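Local structure of chromatin structure-remodeling complex subunit RSC2 (Saccharomyces cerevisiae, 4BB7) at residues A[31-36]-A[99-105]; A[60-66]-A[91-97]; A[79-85]-A[168-174]. The protein works in the yeast RSC complex, which remodels and positions nucleosomes in transcription regulation, the part described being its histone H3-binding BAH domain. All coordinates share one frame; numbering follows the deposited sequence.

Contact 1: A[31-36]-A[99-105]; sequences DWALLR and NLVGKCY
Leu34 reaches along the strand beside it and meets a new residue of 99-105 with almost every carbon. Its CB rests on Val101 CG2 at 3.8 Å, CG passes Gly102 O, CD1 lies 3.8 Å from Lys103 O, and CD2 ends on Cys104 CB at 3.6 Å. With CG anti to the carbonyl carbon (chi1 -47°), the branch runs on toward Cys104. The backbone grips the same residue twice: Leu34 N donates to Gly102 O at 2.8 Å, and Leu34 O accepts from Val101 N at 2.9 Å. Two residues therefore face one, a beta bulge between the pairs Ala33-Lys103 and Leu35-Leu100. These antiparallel strands are neighbours in the six-stranded sheet of the BAH domain, a member of the SH3 clan. On the opposite face from Leu34, Leu35 and Leu100 lie side by side and point the same way, CD2 to CD2 at 3.6 Å, with Ala33 CB also against Leu100. Further along, Cys104 N donates to Trp32 O. Trp32 then turns the edge of its five-membered ring to the face of Tyr105, planes at 67°, while Tyr105 OH is held by Arg111. At the margin, Lys103 bends at chi2 and chi4 to bring NZ within 3.3 Å of Asp31 OD2 in a salt bridge; that oxygen also accepts from His28 N. At the far end Arg36 N donates to Asn99 O, and Val101 CG1 sits over one face of the Arg36 guanidinium, 3.5 Å from NE.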
loop_
_atom_site.group_PDB
_atom_site.type_symbol
_atom_site.label_atom_id
_atom_site.label_comp_id
_atom_site.label_asym_id
_atom_site.label_seq_id
_atom_site.Cartn_x
_atom_site.Cartn_y
_atom_site.Cartn_z
ATOM N N ASP A 31 2.431 -4.043 -18.722
ATOM C CA ASP A 31 3.790 -4.408 -19.105
ATOM C C ASP A 31 4.388 -5.465 -18.187
ATOM O O ASP A 31 4.200 -5.422 -16.970
ATOM C CB ASP A 31 4.692 -3.175 -19.084
ATOM C CG ASP A 31 5.234 -2.825 -20.451
ATOM O OD1 ASP A 31 5.138 -3.673 -21.363
ATOM O OD2 ASP A 31 5.765 -1.704 -20.607
ATOM N N TRP A 32 5.118 -6.408 -18.773
ATOM C CA TRP A 32 5.889 -7.369 -17.993
ATOM C C TRP A 32 7.283 -6.805 -17.735
ATOM O O TRP A 32 7.948 -6.334 -18.657
ATOM C CB TRP A 32 5.998 -8.702 -18.734
ATOM C CG TRP A 32 4.679 -9.345 -19.029
ATOM C CD1 TRP A 32 3.976 -9.277 -20.196
ATOM C CD2 TRP A 32 3.905 -10.163 -18.142
ATOM N NE1 TRP A 32 2.810 -10.000 -20.093
ATOM C CE2 TRP A 32 2.743 -10.554 -18.841
ATOM C CE3 TRP A 32 4.080 -10.603 -16.827
ATOM C CZ2 TRP A 32 1.762 -11.362 -18.268
ATOM C CZ3 TRP A 32 3.103 -11.410 -16.260
ATOM C CH2 TRP A 32 1.960 -11.779 -16.981
ATOM N N ALA A 33 7.730 -6.844 -16.485
ATOM C CA ALA A 33 9.051 -6.310 -16.163
ATOM C C ALA A 33 9.737 -7.023 -15.004
ATOM O O ALA A 33 9.167 -7.916 -14.372
ATOM C CB ALA A 33 8.972 -4.813 -15.893
ATOM N N LEU A 34 10.973 -6.611 -14.743
ATOM C CA LEU A 34 11.774 -7.170 -13.667
ATOM C C LEU A 34 11.946 -6.142 -12.550
ATOM O O LEU A 34 12.278 -4.977 -12.799
ATOM C CB LEU A 34 13.141 -7.598 -14.202
ATOM C CG LEU A 34 13.130 -8.405 -15.501
ATOM C CD1 LEU A 34 14.537 -8.533 -16.077
ATOM C CD2 LEU A 34 12.506 -9.776 -15.279
ATOM N N LEU A 35 11.716 -6.574 -11.317
ATOM C CA LEU A 35 11.854 -5.689 -10.168
ATOM C C LEU A 35 12.982 -6.171 -9.271
ATOM O O LEU A 35 13.164 -7.375 -9.086
ATOM C CB LEU A 35 10.539 -5.613 -9.388
ATOM C CG LEU A 35 9.419 -4.850 -10.100
ATOM C CD1 LEU A 35 8.047 -5.301 -9.627
ATOM C CD2 LEU A 35 9.597 -3.345 -9.921
ATOM N N ARG A 36 13.744 -5.229 -8.725
ATOM C CA ARG A 36 14.852 -5.569 -7.847
ATOM C C ARG A 36 14.364 -6.430 -6.689
ATOM O O ARG A 36 13.440 -6.058 -5.972
ATOM C CB ARG A 36 15.535 -4.307 -7.319
ATOM C CG ARG A 36 16.819 -4.580 -6.544
ATOM C CD ARG A 36 17.905 -5.147 -7.448
ATOM N NE ARG A 36 18.476 -4.120 -8.317
ATOM C CZ ARG A 36 19.408 -4.346 -9.239
ATOM N NH1 ARG A 36 19.882 -5.572 -9.430
ATOM N NH2 ARG A 36 19.865 -3.342 -9.975
ATOM N N ASN A 99 12.714 0.701 -8.596
ATOM C CA ASN A 99 12.986 -0.727 -8.448
ATOM C C ASN A 99 13.076 -1.464 -9.782
ATOM O O ASN A 99 13.723 -2.506 -9.877
ATOM C CB ASN A 99 11.931 -1.402 -7.563
ATOM C CG ASN A 99 11.976 -0.925 -6.126
ATOM O OD1 ASN A 99 12.976 -0.363 -5.676
ATOM N ND2 ASN A 99 10.889 -1.153 -5.391
ATOM N N LEU A 100 12.413 -0.931 -10.806
ATOM C CA LEU A 100 12.437 -1.541 -12.133
ATOM C C LEU A 100 13.866 -1.650 -12.643
ATOM O O LEU A 100 14.586 -0.652 -12.714
ATOM C CB LEU A 100 11.601 -0.725 -13.122
ATOM C CG LEU A 100 10.085 -0.697 -12.942
ATOM C CD1 LEU A 100 9.480 0.426 -13.766
ATOM C CD2 LEU A 100 9.466 -2.045 -13.313
ATOM N N VAL A 101 14.276 -2.858 -13.005
ATOM C CA VAL A 101 15.640 -3.071 -13.478
ATOM C C VAL A 101 15.680 -3.554 -14.923
ATOM O O VAL A 101 16.756 -3.760 -15.481
ATOM C CB VAL A 101 16.416 -4.048 -12.572
ATOM C CG1 VAL A 101 16.553 -3.470 -11.173
ATOM C CG2 VAL A 101 15.726 -5.402 -12.528
ATOM N N GLY A 102 14.510 -3.722 -15.532
ATOM C CA GLY A 102 14.448 -4.122 -16.925
ATOM C C GLY A 102 13.094 -4.636 -17.367
ATOM O O GLY A 102 12.212 -4.884 -16.548
ATOM N N LYS A 103 12.932 -4.783 -18.676
ATOM C CA LYS A 103 11.720 -5.355 -19.249
ATOM C C LYS A 103 11.854 -6.867 -19.351
ATOM O O LYS A 103 12.964 -7.404 -19.351
ATOM C CB LYS A 103 11.471 -4.792 -20.651
ATOM C CG LYS A 103 10.905 -3.388 -20.688
ATOM C CD LYS A 103 9.444 -3.379 -20.283
ATOM C CE LYS A 103 8.811 -2.024 -20.546
ATOM N NZ LYS A 103 8.798 -1.688 -21.999
ATOM N N CYS A 104 10.718 -7.547 -19.438
ATOM C CA CYS A 104 10.697 -8.966 -19.759
ATOM C C CYS A 104 9.376 -9.296 -20.430
ATOM O O CYS A 104 8.601 -8.400 -20.767
ATOM C CB CYS A 104 10.893 -9.829 -18.505
ATOM S SG CYS A 104 9.401 -10.103 -17.501
ATOM N N TYR A 105 9.119 -10.583 -20.624
ATOM C CA TYR A 105 7.847 -11.019 -21.180
ATOM C C TYR A 105 7.437 -12.386 -20.640
ATOM O O TYR A 105 8.217 -13.337 -20.677
ATOM C CB TYR A 105 7.904 -11.047 -22.708
ATOM C CG TYR A 105 6.542 -11.125 -23.356
ATOM C CD1 TYR A 105 5.778 -9.983 -23.543
ATOM C CD2 TYR A 105 6.017 -12.340 -23.771
ATOM C CE1 TYR A 105 4.532 -10.046 -24.132
ATOM C CE2 TYR A 105 4.770 -12.412 -24.362
ATOM C CZ TYR A 105 4.033 -11.261 -24.540
ATOM O OH TYR A 105 2.791 -11.323 -25.127
#

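Contact 2: A[60-66]-A[91-97]; sequences QWLNACW and QYRDHLV
Trp66 and His95 meet rim to rim, their planes turned 57° apart, and a hydrogen bond joins them: Trp66 NE1 donates to His95 NE2 at 3.0 Å. Each nitrogen lies close to the plane of the other ring, so the bond is made at the two ring edges while the rings stay twisted. Arg93 takes a face of the same indole, its CG 3.6 Å from the centroid of the Trp66 six-membered ring in a CH-pi contact. The Arg93 chain bends at chi2, and NE reaches Gln91 OE1 in its own strand; NH1 goes on to Pro197 O, and Gln91 NE2 to Glu134. Leu62 CD1 lies obliquely against the His95 side chain, 3.7 Å from His95 CB.

The other face of the sheet is organised around Asn63. Its CG stands anti to the backbone N (chi1 -179°), carrying ND2 across to Asp94 OD1 at 2.7 Å. The carboxylate oxygen lies in the amide plane, while the two flat groups are turned 73° from each other. A second, weak bond runs from Asn63 ND2 to Tyr92 O at 3.5 Å. The amide is nearly coplanar with the Tyr92 ring, with OD1 at the ring's edge, and Cys65 SG sits over a face of that ring, 3.9 Å from its centroid. Phe50 meets Tyr92 edge-to-face, and Pro56 of the second subunit packs on it. The backbones underneath pair as antiparallel strands through the hydrogen-bonded pairs Leu62-His95 and Ala64-Arg93.

Because His95 NE2 receives the indole N-H, it should carry no proton of its own, which is consistent with a neutral imidazole in this buried position.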
loop_
_atom_site.group_PDB
_atom_site.type_symbol
_atom_site.label_atom_id
_atom_site.label_comp_id
_atom_site.label_asym_id
_atom_site.label_seq_id
_atom_site.Cartn_x
_atom_site.Cartn_y
_atom_site.Cartn_z
ATOM N N GLN A 60 7.481 8.320 -7.768
ATOM C CA GLN A 60 6.570 7.583 -8.632
ATOM C C GLN A 60 6.492 6.109 -8.247
ATOM O O GLN A 60 7.512 5.447 -8.058
ATOM C CB GLN A 60 6.981 7.747 -10.091
ATOM C CG GLN A 60 7.012 9.199 -10.528
ATOM C CD GLN A 60 7.697 9.382 -11.856
ATOM O OE1 GLN A 60 8.454 8.518 -12.298
ATOM N NE2 GLN A 60 7.437 10.509 -12.505
ATOM N N TRP A 61 5.268 5.609 -8.132
ATOM C CA TRP A 61 5.020 4.253 -7.667
ATOM C C TRP A 61 4.313 3.399 -8.717
ATOM O O TRP A 61 3.801 3.905 -9.717
ATOM C CB TRP A 61 4.165 4.284 -6.401
ATOM C CG TRP A 61 4.897 4.689 -5.163
ATOM C CD1 TRP A 61 5.275 5.952 -4.808
ATOM C CD2 TRP A 61 5.317 3.828 -4.097
ATOM N NE1 TRP A 61 5.913 5.931 -3.591
ATOM C CE2 TRP A 61 5.950 4.640 -3.130
ATOM C CE3 TRP A 61 5.220 2.453 -3.865
ATOM C CZ2 TRP A 61 6.488 4.119 -1.954
ATOM C CZ3 TRP A 61 5.755 1.937 -2.700
ATOM C CH2 TRP A 61 6.383 2.769 -1.758
ATOM N N LEU A 62 4.280 2.097 -8.466
ATOM C CA LEU A 62 3.582 1.162 -9.332
ATOM C C LEU A 62 3.044 -0.005 -8.517
ATOM O O LEU A 62 3.528 -0.290 -7.419
ATOM C CB LEU A 62 4.512 0.659 -10.438
ATOM C CG LEU A 62 5.802 -0.055 -10.027
ATOM C CD1 LEU A 62 5.521 -1.504 -9.641
ATOM C CD2 LEU A 62 6.821 0.003 -11.157
ATOM N N ASN A 63 2.034 -0.674 -9.056
ATOM C CA ASN A 63 1.523 -1.885 -8.441
ATOM C C ASN A 63 1.668 -3.076 -9.381
ATOM O O ASN A 63 1.027 -3.138 -10.436
ATOM C CB ASN A 63 0.066 -1.702 -8.021
ATOM C CG ASN A 63 -0.498 -2.931 -7.345
ATOM O OD1 ASN A 63 -0.943 -3.866 -8.009
ATOM N ND2 ASN A 63 -0.475 -2.941 -6.016
ATOM N N ALA A 64 2.519 -4.021 -8.999
ATOM C CA ALA A 64 2.780 -5.190 -9.831
ATOM C C ALA A 64 2.260 -6.483 -9.204
ATOM O O ALA A 64 2.286 -6.649 -7.984
ATOM C CB ALA A 64 4.268 -5.302 -10.125
ATOM N N CYS A 65 1.776 -7.390 -10.050
ATOM C CA CYS A 65 1.401 -8.727 -9.611
ATOM C C CYS A 65 2.608 -9.652 -9.723
ATOM O O CYS A 65 3.114 -9.895 -10.820
ATOM C CB CYS A 65 0.243 -9.274 -10.444
ATOM S SG CYS A 65 -0.360 -10.906 -9.902
ATOM N N TRP A 66 3.063 -10.166 -8.585
ATOM C CA TRP A 66 4.256 -11.002 -8.545
ATOM C C TRP A 66 4.046 -12.362 -9.193
ATOM O O TRP A 66 2.953 -12.926 -9.146
ATOM C CB TRP A 66 4.737 -11.190 -7.103
ATOM C CG TRP A 66 5.400 -9.979 -6.520
ATOM C CD1 TRP A 66 5.689 -8.812 -7.165
ATOM C CD2 TRP A 66 5.857 -9.816 -5.173
ATOM N NE1 TRP A 66 6.299 -7.932 -6.302
ATOM C CE2 TRP A 66 6.414 -8.525 -5.074
ATOM C CE3 TRP A 66 5.850 -10.639 -4.041
ATOM C CZ2 TRP A 66 6.959 -8.035 -3.888
ATOM C CZ3 TRP A 66 6.394 -10.151 -2.865
ATOM C CH2 TRP A 66 6.941 -8.861 -2.798
ATOM N N GLN A 91 -0.031 -11.932 -4.970
ATOM C CA GLN A 91 0.712 -10.797 -4.433
ATOM C C GLN A 91 0.679 -9.575 -5.349
ATOM O O GLN A 91 1.388 -9.519 -6.351
ATOM C CB GLN A 91 2.161 -11.201 -4.158
ATOM C CG GLN A 91 2.306 -12.332 -3.155
ATOM C CD GLN A 91 1.978 -11.902 -1.740
ATOM O OE1 GLN A 91 2.148 -10.738 -1.374
ATOM N NE2 GLN A 91 1.503 -12.842 -0.934
ATOM N N TYR A 92 -0.150 -8.597 -5.003
ATOM C CA TYR A 92 -0.155 -7.323 -5.717
ATOM C C TYR A 92 0.532 -6.275 -4.852
ATOM O O TYR A 92 -0.074 -5.708 -3.945
ATOM C CB TYR A 92 -1.583 -6.902 -6.080
ATOM C CG TYR A 92 -2.295 -7.909 -6.960
ATOM C CD1 TYR A 92 -2.836 -9.070 -6.421
ATOM C CD2 TYR A 92 -2.423 -7.704 -8.327
ATOM C CE1 TYR A 92 -3.487 -9.999 -7.215
ATOM C CE2 TYR A 92 -3.071 -8.629 -9.133
ATOM C CZ TYR A 92 -3.601 -9.777 -8.571
ATOM O OH TYR A 92 -4.249 -10.704 -9.363
ATOM N N ARG A 93 1.808 -6.034 -5.132
ATOM C CA ARG A 93 2.636 -5.194 -4.275
ATOM C C ARG A 93 2.948 -3.844 -4.905
ATOM O O ARG A 93 2.976 -3.708 -6.126
ATOM C CB ARG A 93 3.944 -5.914 -3.935
ATOM C CG ARG A 93 3.793 -7.111 -3.007
ATOM C CD ARG A 93 3.264 -6.683 -1.646
ATOM N NE ARG A 93 3.359 -7.753 -0.659
ATOM C CZ ARG A 93 4.323 -7.846 0.252
ATOM N NH1 ARG A 93 5.278 -6.929 0.309
ATOM N NH2 ARG A 93 4.328 -8.854 1.110
ATOM N N ASP A 94 3.189 -2.850 -4.057
ATOM C CA ASP A 94 3.581 -1.521 -4.509
ATOM C C ASP A 94 5.100 -1.375 -4.488
ATOM O O ASP A 94 5.752 -1.763 -3.518
ATOM C CB ASP A 94 2.953 -0.443 -3.623
ATOM C CG ASP A 94 1.440 -0.405 -3.729
ATOM O OD1 ASP A 94 0.895 -0.967 -4.703
ATOM O OD2 ASP A 94 0.796 0.197 -2.845
ATOM N N HIS A 95 5.658 -0.821 -5.561
ATOM C CA HIS A 95 7.086 -0.551 -5.621
ATOM C C HIS A 95 7.360 0.901 -6.003
ATOM O O HIS A 95 6.546 1.541 -6.670
ATOM C CB HIS A 95 7.762 -1.443 -6.660
ATOM C CG HIS A 95 7.609 -2.910 -6.408
ATOM N ND1 HIS A 95 8.655 -3.703 -5.990
ATOM C CD2 HIS A 95 6.544 -3.734 -6.553
ATOM C CE1 HIS A 95 8.237 -4.951 -5.872
ATOM N NE2 HIS A 95 6.960 -4.998 -6.209
ATOM N N LEU A 96 8.510 1.414 -5.578
ATOM C CA LEU A 96 9.058 2.631 -6.159
ATOM C C LEU A 96 9.538 2.273 -7.561
ATOM O O LEU A 96 10.237 1.274 -7.734
ATOM C CB LEU A 96 10.233 3.144 -5.325
ATOM C CG LEU A 96 9.933 3.550 -3.880
ATOM C CD1 LEU A 96 11.211 3.872 -3.119
ATOM C CD2 LEU A 96 8.983 4.736 -3.851
ATOM N N VAL A 97 9.165 3.071 -8.559
ATOM C CA VAL A 97 9.520 2.758 -9.944
ATOM C C VAL A 97 11.032 2.659 -10.138
ATOM O O VAL A 97 11.513 2.129 -11.145
ATOM C CB VAL A 97 8.920 3.767 -10.946
ATOM C CG1 VAL A 97 7.405 3.815 -10.805
ATOM C CG2 VAL A 97 9.526 5.142 -10.749
#

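Contact 3: A[79-85]-A[168-174]; sequences RLFYKNE and FFKYPSP
Phe81 and Tyr171 carry the backbone pairing: Phe81 N donates to Tyr171 O at 2.9 Å, and Tyr171 N to Phe81 O at 2.6 Å. Beyond this pair, a water accepts from Lys83 N and donates to Phe169 O. Within 79-85, a type II turn from Tyr82 to Glu85 brings Glu85 OE1 to Tyr82 N at 2.8 Å.

In the ring contacts, the Lys170 chain, bent at chi2 and chi4 (-73° and 74°), lays its end over one face of the Tyr82 ring in a cation-pi contact, NZ 4.5 Å from the centroid, before bonding to Gly218 O. Phe168 CB reaches the ring's edge, 3.5 Å from Tyr82 CE1, and Tyr82 OH is bonded to Glu129 OE1. With an alanine in place of Tyr82 the Lys170 ammonium would probably lose its aromatic partner and Glu129 its hydroxyl, and a gap would open beside Phe168.

Carbon packing does the rest: Leu80 CB meets Lys170 CB at 3.7 Å, and Ser173 CA meets the edge of the Phe81 ring. Lys83 CE merely approaches Tyr171 OH, at 3.5 Å.

Strand 80-82, weakly bonded, pairs with 166-172, which also joins strands 230-231 and 248-250. Phe109 of helix 109-114 stacks on Tyr82.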
loop_
_atom_site.group_PDB
_atom_site.type_symbol
_atom_site.label_atom_id
_atom_site.label_comp_id
_atom_site.label_asym_id
_atom_site.label_seq_id
_atom_site.Cartn_x
_atom_site.Cartn_y
_atom_site.Cartn_z
ATOM N N ARG A 79 8.276 -32.578 -8.669
ATOM C CA ARG A 79 7.645 -31.673 -9.624
ATOM C C ARG A 79 8.613 -31.237 -10.727
ATOM O O ARG A 79 9.795 -30.993 -10.479
ATOM C CB ARG A 79 7.041 -30.452 -8.922
ATOM C CG ARG A 79 6.231 -29.563 -9.860
ATOM C CD ARG A 79 5.221 -28.689 -9.125
ATOM N NE ARG A 79 4.428 -27.881 -10.052
ATOM C CZ ARG A 79 3.154 -28.112 -10.356
ATOM N NH1 ARG A 79 2.507 -29.127 -9.798
ATOM N NH2 ARG A 79 2.522 -27.324 -11.216
ATOM N N LEU A 80 8.102 -31.150 -11.951
ATOM C CA LEU A 80 8.902 -30.724 -13.092
ATOM C C LEU A 80 8.522 -29.307 -13.511
ATOM O O LEU A 80 7.413 -28.846 -13.234
ATOM C CB LEU A 80 8.710 -31.683 -14.266
ATOM C CG LEU A 80 9.189 -33.113 -14.027
ATOM C CD1 LEU A 80 8.783 -34.023 -15.177
ATOM C CD2 LEU A 80 10.697 -33.128 -13.813
ATOM N N PHE A 81 9.445 -28.626 -14.180
ATOM C CA PHE A 81 9.237 -27.240 -14.586
ATOM C C PHE A 81 9.817 -26.988 -15.966
ATOM O O PHE A 81 10.783 -27.632 -16.366
ATOM C CB PHE A 81 9.905 -26.284 -13.593
ATOM C CG PHE A 81 9.395 -26.407 -12.188
ATOM C CD1 PHE A 81 8.256 -25.726 -11.788
ATOM C CD2 PHE A 81 10.062 -27.193 -11.263
ATOM C CE1 PHE A 81 7.787 -25.833 -10.494
ATOM C CE2 PHE A 81 9.599 -27.302 -9.965
ATOM C CZ PHE A 81 8.459 -26.620 -9.578
ATOM N N TYR A 82 9.230 -26.047 -16.695
ATOM C CA TYR A 82 9.794 -25.634 -17.972
ATOM C C TYR A 82 11.014 -24.764 -17.718
ATOM O O TYR A 82 11.178 -24.215 -16.626
ATOM C CB TYR A 82 8.764 -24.861 -18.798
ATOM C CG TYR A 82 7.492 -25.635 -19.050
ATOM C CD1 TYR A 82 7.435 -26.620 -20.028
ATOM C CD2 TYR A 82 6.348 -25.387 -18.302
ATOM C CE1 TYR A 82 6.272 -27.333 -20.258
ATOM C CE2 TYR A 82 5.181 -26.093 -18.525
ATOM C CZ TYR A 82 5.149 -27.064 -19.503
ATOM O OH TYR A 82 3.991 -27.769 -19.720
ATOM N N LYS A 83 11.881 -24.654 -18.716
ATOM C CA LYS A 83 12.973 -23.700 -18.642
ATOM C C LYS A 83 12.372 -22.301 -18.649
ATOM O O LYS A 83 11.619 -21.945 -19.556
ATOM C CB LYS A 83 13.942 -23.878 -19.813
ATOM C CG LYS A 83 15.075 -22.865 -19.829
ATOM C CD LYS A 83 16.249 -23.351 -20.660
ATOM C CE LYS A 83 16.864 -24.612 -20.061
ATOM N NZ LYS A 83 18.084 -25.056 -20.802
ATOM N N ASN A 84 12.689 -21.523 -17.621
ATOM C CA ASN A 84 12.156 -20.171 -17.488
ATOM C C ASN A 84 10.680 -20.123 -17.107
ATOM O O ASN A 84 9.980 -19.170 -17.447
ATOM C CB ASN A 84 12.386 -19.376 -18.772
ATOM C CG ASN A 84 13.847 -19.142 -19.051
ATOM O OD1 ASN A 84 14.625 -18.819 -18.147
ATOM N ND2 ASN A 84 14.236 -19.303 -20.311
ATOM N N GLU A 85 10.210 -21.143 -16.395
ATOM C CA GLU A 85 8.819 -21.167 -15.956
ATOM C C GLU A 85 8.594 -20.263 -14.754
ATOM O O GLU A 85 9.444 -20.176 -13.869
ATOM C CB GLU A 85 8.361 -22.589 -15.614
ATOM C CG GLU A 85 6.932 -22.633 -15.069
ATOM C CD GLU A 85 6.410 -24.043 -14.831
ATOM O OE1 GLU A 85 7.073 -25.015 -15.252
ATOM O OE2 GLU A 85 5.326 -24.169 -14.219
ATOM N N PHE A 168 8.133 -29.669 -25.211
ATOM C CA PHE A 168 8.862 -28.977 -24.155
ATOM C C PHE A 168 9.706 -29.925 -23.310
ATOM O O PHE A 168 9.239 -30.985 -22.895
ATOM C CB PHE A 168 7.890 -28.230 -23.242
ATOM C CG PHE A 168 7.132 -27.135 -23.926
ATOM C CD1 PHE A 168 6.109 -27.430 -24.811
ATOM C CD2 PHE A 168 7.430 -25.808 -23.670
ATOM C CE1 PHE A 168 5.408 -26.423 -25.440
ATOM C CE2 PHE A 168 6.728 -24.795 -24.292
ATOM C CZ PHE A 168 5.716 -25.103 -25.179
ATOM N N PHE A 169 10.952 -29.540 -23.060
ATOM C CA PHE A 169 11.758 -30.222 -22.063
ATOM C C PHE A 169 11.338 -29.700 -20.703
ATOM O O PHE A 169 11.277 -28.489 -20.490
ATOM C CB PHE A 169 13.248 -29.937 -22.265
ATOM C CG PHE A 169 13.843 -30.593 -23.478
ATOM C CD1 PHE A 169 14.273 -31.908 -23.429
ATOM C CD2 PHE A 169 13.997 -29.886 -24.659
ATOM C CE1 PHE A 169 14.831 -32.512 -24.537
ATOM C CE2 PHE A 169 14.554 -30.483 -25.771
ATOM C CZ PHE A 169 14.973 -31.799 -25.710
ATOM N N LYS A 170 11.032 -30.612 -19.787
ATOM C CA LYS A 170 10.765 -30.247 -18.403
ATOM C C LYS A 170 12.016 -30.565 -17.597
ATOM O O LYS A 170 12.797 -31.431 -17.983
ATOM C CB LYS A 170 9.565 -31.023 -17.856
ATOM C CG LYS A 170 8.206 -30.417 -18.177
ATOM C CD LYS A 170 7.962 -29.164 -17.359
ATOM C CE LYS A 170 6.483 -28.836 -17.258
ATOM N NZ LYS A 170 5.763 -29.749 -16.336
ATOM N N TYR A 171 12.208 -29.862 -16.484
ATOM C CA TYR A 171 13.426 -30.001 -15.695
ATOM C C TYR A 171 13.110 -30.254 -14.230
ATOM O O TYR A 171 12.123 -29.743 -13.710
ATOM C CB TYR A 171 14.304 -28.754 -15.847
ATOM C CG TYR A 171 14.673 -28.460 -17.284
ATOM C CD1 TYR A 171 13.746 -27.907 -18.161
ATOM C CD2 TYR A 171 15.940 -28.746 -17.766
ATOM C CE1 TYR A 171 14.076 -27.644 -19.482
ATOM C CE2 TYR A 171 16.281 -28.486 -19.082
ATOM C CZ TYR A 171 15.348 -27.936 -19.935
ATOM O OH TYR A 171 15.692 -27.680 -21.242
ATOM N N PRO A 172 13.952 -31.053 -13.561
ATOM C CA PRO A 172 13.762 -31.381 -12.147
ATOM C C PRO A 172 13.936 -30.148 -11.266
ATOM O O PRO A 172 14.671 -29.224 -11.625
ATOM C CB PRO A 172 14.881 -32.385 -11.871
ATOM C CG PRO A 172 15.941 -32.040 -12.865
ATOM C CD PRO A 172 15.192 -31.637 -14.101
ATOM N N SER A 173 13.260 -30.147 -10.122
ATOM C CA SER A 173 13.261 -29.010 -9.213
ATOM C C SER A 173 14.666 -28.542 -8.870
ATOM O O SER A 173 15.548 -29.359 -8.602
ATOM C CB SER A 173 12.517 -29.359 -7.925
ATOM O OG SER A 173 12.610 -28.301 -6.989
ATOM N N PRO A 174 14.871 -27.218 -8.865
ATOM C CA PRO A 174 16.156 -26.615 -8.506
ATOM C C PRO A 174 16.426 -26.702 -7.002
ATOM O O PRO A 174 17.563 -26.502 -6.583
ATOM C CB PRO A 174 15.981 -25.155 -8.930
ATOM C CG PRO A 174 14.523 -24.911 -8.812
ATOM C CD PRO A 174 13.860 -26.204 -9.205
HETATM O O HOH W 1 11.308 -25.912 -21.283
#

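Overall arrangement
Contacts 1 and 2 belong to one six-stranded sheet, ordered 87-96, 60-68, 45-54, 32-35, 100-108, 125-128; contact 2 joins the first two strands of that order and contact 1 the fourth and fifth. Their centres are 11 Å apart, and they touch where Leu35 packs on His95 and Ala64, and Leu100 on Leu62. Along the chain contact 2 is nested within the loop closed by contact 1. Contact 3 lies in a second sheet across the chain's centre, about 22 Å from contact 1 and 27 Å from contact 2 between centres. Its segments alternate with theirs, so residues 168-174 return to pair with strand 80-82, which comes just before strand 87-96 of the first sheet.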